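Side-chain contacts in CoA binding domain protein (Escherichia coli, PDB 3QA9), which is of unknown function but belongs to the CoA-binding domain family, with a Rossmann-like parallel sheet flanked by helices: residues 10-13 with 14-17; 80-84 with 85-89. All coordinates share one frame; numbering follows the deposited sequence.

Contact 1: 10-13 with 14-17; sequences EDIR and EILT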
ATOM      1  N   GLU A  10      16.749  -4.746  -4.189  1.00 18.70           N
ATOM      2  CA  GLU A  10      17.089  -5.107  -2.801  1.00 18.10           C
ATOM      3  C   GLU A  10      16.249  -4.305  -1.803  1.00 18.04           C
ATOM      4  O   GLU A  10      15.738  -4.852  -0.829  1.00 17.31           O
ATOM      5  CB  GLU A  10      18.589  -4.872  -2.527  1.00 20.73           C
ATOM      6  CG  GLU A  10      18.971  -4.842  -1.042  1.00 23.32           C
ATOM      7  CD  GLU A  10      18.647  -6.122  -0.301  1.00 24.18           C
ATOM      8  OE1 GLU A  10      18.612  -6.105   0.945  1.00 24.09           O
ATOM      9  OE2 GLU A  10      18.421  -7.142  -0.968  1.00 27.64           O
ATOM     10  N   ASP A  11      16.115  -3.005  -2.055  1.00 17.25           N
ATOM     11  CA  ASP A  11      15.332  -2.126  -1.186  1.00 17.16           C
ATOM     12  C   ASP A  11      13.868  -2.569  -1.170  1.00 15.54           C
ATOM     13  O   ASP A  11      13.221  -2.589  -0.137  1.00 16.79           O
ATOM     14  CB  ASP A  11      15.366  -0.662  -1.668  1.00 19.75           C
ATOM     15  CG  ASP A  11      16.766  -0.070  -1.724  1.00 23.40           C
ATOM     16  OD1 ASP A  11      17.605  -0.407  -0.871  1.00 24.61           O
ATOM     17  OD2 ASP A  11      17.001   0.748  -2.637  1.00 24.61           O
ATOM     18  N   ILE A  12      13.340  -2.891  -2.341  1.00 15.69           N
ATOM     19  CA  ILE A  12      11.959  -3.335  -2.447  1.00 14.18           C
ATOM     20  C   ILE A  12      11.783  -4.623  -1.657  1.00 14.91           C
ATOM     21  O   ILE A  12      10.814  -4.804  -0.924  1.00 14.91           O
ATOM     22  CB  ILE A  12      11.577  -3.575  -3.915  1.00 12.69           C
ATOM     23  CG1 ILE A  12      11.605  -2.250  -4.672  1.00 15.28           C
ATOM     24  CG2 ILE A  12      10.210  -4.204  -3.987  1.00 14.03           C
ATOM     25  CD1 ILE A  12      10.667  -1.210  -4.100  1.00 16.86           C
ATOM     26  N   ARG A  13      12.747  -5.519  -1.812  1.00 15.18           N
ATOM     27  CA  ARG A  13      12.720  -6.787  -1.098  1.00 16.48           C
ATOM     28  C   ARG A  13      12.688  -6.520   0.405  1.00 15.76           C
ATOM     29  O   ARG A  13      11.950  -7.161   1.147  1.00 14.19           O
ATOM     30  CB  ARG A  13      13.956  -7.637  -1.446  1.00 17.72           C
ATOM     31  CG  ARG A  13      13.841  -9.075  -0.945  1.00 25.32           C
ATOM     32  CD  ARG A  13      15.146  -9.873  -1.122  1.00 27.23           C
ATOM     33  NE  ARG A  13      16.237  -9.241  -0.390  1.00 34.14           N
ATOM     34  CZ  ARG A  13      16.383  -9.236   0.931  1.00 36.79           C
ATOM     35  NH1 ARG A  13      15.515  -9.846   1.718  1.00 38.55           N
ATOM     36  NH2 ARG A  13      17.394  -8.576   1.466  1.00 38.64           N
ATOM     37  N   GLU A  14      13.498  -5.571   0.850  1.00 15.21           N
ATOM     38  CA  GLU A  14      13.549  -5.231   2.268  1.00 14.24           C
ATOM     39  C   GLU A  14      12.224  -4.699   2.784  1.00 15.06           C
ATOM     40  O   GLU A  14      11.783  -5.038   3.875  1.00 14.01           O
ATOM     41  CB  GLU A  14      14.660  -4.205   2.524  1.00 14.97           C
ATOM     42  CG  GLU A  14      16.045  -4.802   2.372  1.00 19.95           C
ATOM     43  CD  GLU A  14      17.174  -3.813   2.614  1.00 21.87           C
ATOM     44  OE1 GLU A  14      17.002  -2.902   3.437  1.00 26.22           O
ATOM     45  OE2 GLU A  14      18.239  -3.968   1.992  1.00 24.65           O
ATOM     46  N   ILE A  15      11.588  -3.856   1.988  1.00 14.24           N
ATOM     47  CA  ILE A  15      10.305  -3.294   2.379  1.00 13.70           C
ATOM     48  C   ILE A  15       9.259  -4.386   2.574  1.00 14.38           C
ATOM     49  O   ILE A  15       8.528  -4.395   3.565  1.00 14.51           O
ATOM     50  CB  ILE A  15       9.809  -2.303   1.313  1.00 14.99           C
ATOM     51  CG1 ILE A  15      10.702  -1.057   1.317  1.00 14.34           C
ATOM     52  CG2 ILE A  15       8.363  -1.938   1.574  1.00 13.59           C
ATOM     53  CD1 ILE A  15      10.458  -0.141   0.133  1.00 16.79           C
ATOM     54  N   LEU A  16       9.198  -5.312   1.625  1.00 14.73           N
ATOM     55  CA  LEU A  16       8.228  -6.402   1.684  1.00 15.63           C
ATOM     56  C   LEU A  16       8.517  -7.407   2.786  1.00 17.60           C
ATOM     57  O   LEU A  16       7.602  -8.028   3.325  1.00 17.95           O
ATOM     58  CB  LEU A  16       8.183  -7.133   0.348  1.00 14.40           C
ATOM     59  CG  LEU A  16       7.661  -6.331  -0.844  1.00 15.66           C
ATOM     60  CD1 LEU A  16       7.824  -7.161  -2.106  1.00 17.81           C
ATOM     61  CD2 LEU A  16       6.202  -5.953  -0.621  1.00 15.44           C
ATOM     62  N   THR A  17       9.791  -7.578   3.113  1.00 17.11           N
ATOM     63  CA  THR A  17      10.149  -8.521   4.153  1.00 20.15           C
ATOM     64  C   THR A  17      10.062  -7.958   5.557  1.00 20.29           C
ATOM     65  O   THR A  17       9.673  -8.650   6.482  1.00 17.96           O
ATOM     66  CB  THR A  17      11.561  -9.077   3.929  1.00 20.25           C
ATOM     67  OG1 THR A  17      12.495  -8.002   3.872  1.00 25.73           O
ATOM     68  CG2 THR A  17      11.623  -9.830   2.664  1.00 20.86           C
TER
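Glu14 and Glu10, one helical turn apart, bring their carboxylates together on the outer side of helix 9-18 and show how a single turn can gather several charges. Traced outward, Glu14 begins with CB 3.4 Å from the carbonyl O of Asp11. With chi1 at -71° its CG lies beside its own backbone N and opposite its carbonyl carbon, which sends the chain back over the preceding turn, where CG is 3.2 Å from Glu10 O. Beyond CG the chain is extended, and CD passes close to Glu10 OE1. At the tip Glu14 OE2 is only 2.4 Å from Glu10 OE1, the two carboxylate planes turned 60° apart; a separation so short is doubtful in detail, though it would be explained if one of the acids carried a proton. Glu14 OE1 has a long, weak ion pair with Arg18. Arg13 secures the Glu10 end: its NE meets Glu10 OE2 at 3.1 Å, nearly in the guanidinium plane but 31° out of the carboxylate plane on its syn side, while NH2 adds a weak bond to each oxygen of the salt bridge. This positive group should offset some of the charge gathered by the two acids. A turn further on, Thr17 OG1 folds back onto the helix backbone, 2.9 Å from Arg13 O and also close to Glu14 O; its one proton can serve either. The inner side is apolar, with Ile12 CG2 4.2 Å from Leu16 CD1 and Ile12 CD1 4.4 Å from Ile15 CD1. These three aliphatic residues seat the helix in the fold: Ile12 and Leu16 touch Trp103 of strand 101-104 and pack against helix 130-137, and Ile12 and Ile15 reach strand 123-126.

Contact 2: 80-84 with 85-89; sequences LFVDP and AKAWR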
ATOM      1  N   LEU A  80      -1.376   2.660  -1.965  1.00 14.72           N
ATOM      2  CA  LEU A  80      -2.367   3.462  -2.667  1.00 16.32           C
ATOM      3  C   LEU A  80      -2.979   2.965  -3.956  1.00 15.97           C
ATOM      4  O   LEU A  80      -2.283   2.599  -4.889  1.00 15.72           O
ATOM      5  CB  LEU A  80      -1.783   4.845  -2.944  1.00 14.77           C
ATOM      6  CG  LEU A  80      -1.233   5.583  -1.730  1.00 16.60           C
ATOM      7  CD1 LEU A  80      -0.618   6.879  -2.190  1.00 14.37           C
ATOM      8  CD2 LEU A  80      -2.342   5.835  -0.718  1.00 15.84           C
ATOM      9  N   PHE A  81      -4.304   2.996  -3.985  1.00 15.83           N
ATOM     10  CA  PHE A  81      -5.097   2.624  -5.147  1.00 16.53           C
ATOM     11  C   PHE A  81      -6.046   3.812  -5.264  1.00 16.40           C
ATOM     12  O   PHE A  81      -7.232   3.699  -4.960  1.00 16.29           O
ATOM     13  CB  PHE A  81      -5.898   1.343  -4.881  1.00 16.23           C
ATOM     14  CG  PHE A  81      -5.079   0.092  -4.962  1.00 13.60           C
ATOM     15  CD1 PHE A  81      -4.878  -0.545  -6.184  1.00 15.87           C
ATOM     16  CD2 PHE A  81      -4.552  -0.481  -3.814  1.00 13.91           C
ATOM     17  CE1 PHE A  81      -4.124  -1.717  -6.266  1.00 12.56           C
ATOM     18  CE2 PHE A  81      -3.793  -1.657  -3.883  1.00 15.18           C
ATOM     19  CZ  PHE A  81      -3.599  -2.283  -5.107  1.00 13.85           C
ATOM     20  N   VAL A  82      -5.506   4.960  -5.675  1.00 18.36           N
ATOM     21  CA  VAL A  82      -6.298   6.186  -5.798  1.00 18.75           C
ATOM     22  C   VAL A  82      -5.854   7.023  -6.992  1.00 18.60           C
ATOM     23  O   VAL A  82      -4.758   6.839  -7.522  1.00 18.61           O
ATOM     24  CB  VAL A  82      -6.159   7.077  -4.537  1.00 19.59           C
ATOM     25  CG1 VAL A  82      -6.630   6.330  -3.314  1.00 19.51           C
ATOM     26  CG2 VAL A  82      -4.701   7.509  -4.360  1.00 19.06           C
ATOM     27  N   ASP A  83      -6.713   7.945  -7.415  1.00 18.35           N
ATOM     28  CA  ASP A  83      -6.377   8.827  -8.526  1.00 18.28           C
ATOM     29  C   ASP A  83      -5.237   9.714  -8.027  1.00 16.43           C
ATOM     30  O   ASP A  83      -5.227  10.124  -6.870  1.00 15.95           O
ATOM     31  CB  ASP A  83      -7.587   9.685  -8.902  1.00 20.73           C
ATOM     32  CG  ASP A  83      -8.682   8.886  -9.593  1.00 21.26           C
ATOM     33  OD1 ASP A  83      -9.869   9.244  -9.431  1.00 25.31           O
ATOM     34  OD2 ASP A  83      -8.356   7.913 -10.304  1.00 22.14           O
ATOM     35  N   PRO A  84      -4.253  10.009  -8.888  1.00 17.42           N
ATOM     36  CA  PRO A  84      -3.120  10.852  -8.491  1.00 17.83           C
ATOM     37  C   PRO A  84      -3.457  12.163  -7.774  1.00 17.48           C
ATOM     38  O   PRO A  84      -2.797  12.536  -6.804  1.00 18.57           O
ATOM     39  CB  PRO A  84      -2.403  11.094  -9.813  1.00 17.13           C
ATOM     40  CG  PRO A  84      -2.605   9.799 -10.529  1.00 18.67           C
ATOM     41  CD  PRO A  84      -4.081   9.526 -10.269  1.00 18.19           C
ATOM     42  N   ALA A  85      -4.479  12.866  -8.248  1.00 19.20           N
ATOM     43  CA  ALA A  85      -4.857  14.145  -7.651  1.00 19.52           C
ATOM     44  C   ALA A  85      -5.346  14.038  -6.213  1.00 20.94           C
ATOM     45  O   ALA A  85      -5.457  15.049  -5.519  1.00 20.51           O
ATOM     46  CB  ALA A  85      -5.919  14.821  -8.505  1.00 19.40           C
ATOM     47  N   LYS A  86      -5.635  12.818  -5.767  1.00 20.74           N
ATOM     48  CA  LYS A  86      -6.131  12.595  -4.408  1.00 20.10           C
ATOM     49  C   LYS A  86      -5.078  12.056  -3.451  1.00 19.43           C
ATOM     50  O   LYS A  86      -5.295  12.008  -2.244  1.00 18.25           O
ATOM     51  CB  LYS A  86      -7.283  11.596  -4.436  1.00 19.63           C
ATOM     52  CG  LYS A  86      -8.475  12.035  -5.226  1.00 22.04           C
ATOM     53  CD  LYS A  86      -9.412  10.890  -5.420  1.00 23.84           C
ATOM     54  CE  LYS A  86     -10.397  11.243  -6.492  1.00 26.28           C
ATOM     55  NZ  LYS A  86     -11.465  10.255  -6.520  1.00 28.53           N
ATOM     56  N   ALA A  87      -3.935  11.656  -3.984  1.00 18.02           N
ATOM     57  CA  ALA A  87      -2.907  11.055  -3.149  1.00 19.15           C
ATOM     58  C   ALA A  87      -2.337  11.897  -2.018  1.00 18.56           C
ATOM     59  O   ALA A  87      -2.009  11.360  -0.961  1.00 16.67           O
ATOM     60  CB  ALA A  87      -1.775  10.539  -4.017  1.00 18.99           C
ATOM     61  N   TRP A  88      -2.220  13.206  -2.227  1.00 17.69           N
ATOM     62  CA  TRP A  88      -1.645  14.086  -1.208  1.00 17.99           C
ATOM     63  C   TRP A  88      -2.251  13.870   0.172  1.00 17.83           C
ATOM     64  O   TRP A  88      -1.557  13.826   1.182  1.00 16.93           O
ATOM     65  CB  TRP A  88      -1.827  15.560  -1.602  1.00 17.21           C
ATOM     66  CG  TRP A  88      -3.255  16.046  -1.558  1.00 17.02           C
ATOM     67  CD1 TRP A  88      -4.195  15.944  -2.549  1.00 16.85           C
ATOM     68  CD2 TRP A  88      -3.921  16.640  -0.436  1.00 18.24           C
ATOM     69  NE1 TRP A  88      -5.399  16.451  -2.116  1.00 16.31           N
ATOM     70  CE2 TRP A  88      -5.254  16.906  -0.832  1.00 17.22           C
ATOM     71  CE3 TRP A  88      -3.506  17.026   0.849  1.00 19.18           C
ATOM     72  CZ2 TRP A  88      -6.195  17.476   0.038  1.00 17.83           C
ATOM     73  CZ3 TRP A  88      -4.441  17.597   1.712  1.00 17.60           C
ATOM     74  CH2 TRP A  88      -5.762  17.839   1.291  1.00 18.14           C
ATOM     75  N   ARG A  89      -3.565  13.746   0.185  1.00 17.94           N
ATOM     76  CA  ARG A  89      -4.358  13.561   1.392  1.00 19.77           C
ATOM     77  C   ARG A  89      -3.893  12.351   2.200  1.00 19.61           C
ATOM     78  O   ARG A  89      -3.603  12.437   3.390  1.00 17.45           O
ATOM     79  CB  ARG A  89      -5.802  13.398   0.931  1.00 22.17           C
ATOM     80  CG  ARG A  89      -6.883  13.347   1.950  1.00 29.53           C
ATOM     81  CD  ARG A  89      -8.230  13.458   1.206  1.00 31.67           C
ATOM     82  NE  ARG A  89      -8.997  12.210   1.124  1.00 37.01           N
ATOM     83  CZ  ARG A  89      -9.747  11.822   0.089  1.00 37.56           C
ATOM     84  NH1 ARG A  89      -9.855  12.551  -1.011  1.00 39.10           N
ATOM     85  NH2 ARG A  89     -10.448  10.706   0.182  1.00 39.29           N
TER
HETATM   86  O   HOH W   1      -2.202  14.403  -4.739  1.00 19.18           O
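Ala87 packs against the end of strand 77-80 and the loop after it, its CB 4.3 Å from Leu80 CD1 and 4.2 Å from Val82 CG2. It meets both side chains with a methyl group, consistent with the close approach of the start of helix 87-97 to the end of the strand; Phe104 of the neighbouring strand also touches Ala87. The backbone is held by two overlapping turns: Lys86 N bonds to Asp83 O at 2.9 Å, and Ala87 N to Pro84 O at 3.2 Å. A water bridges Pro84 O, to which it donates, and Trp88 N, from which it accepts, linking residues four apart.

The outer side is much looser. Lys86, its chain extended beyond CG, runs alongside Asp83 in the same direction, CE 4.0 Å from Asp83 CB, yet its NZ reaches Asp83 OD1 only in a weak salt bridge of 3.5 Å. Both residues are exposed, so this pairing lies on the solvent side of the turn. A strand of a parallel sheet that passes through a short turn into a helix, with apolar residues lining the inside, is a beta-alpha connection characteristic of Rossmann-like folds.

Contacts 1 and 2 illustrate two kinds of local packing found in a layered alpha/beta domain: one lies within a helix, the other where a strand gives way to one. Their centres are 23 Å apart, on opposite sides of the chain's centre, and their nearest atoms stay about 11 Å from each other. What relates them is strand 101-104. Contact 1 meets it through Trp103, whereas Ala87 of contact 2 meets Phe104; side chains of consecutive strand residues point to opposite faces, consistent with helices 9-18 and 87-97 covering different sides of the sheet. Along the chain contact 1 is complete before contact 2 begins.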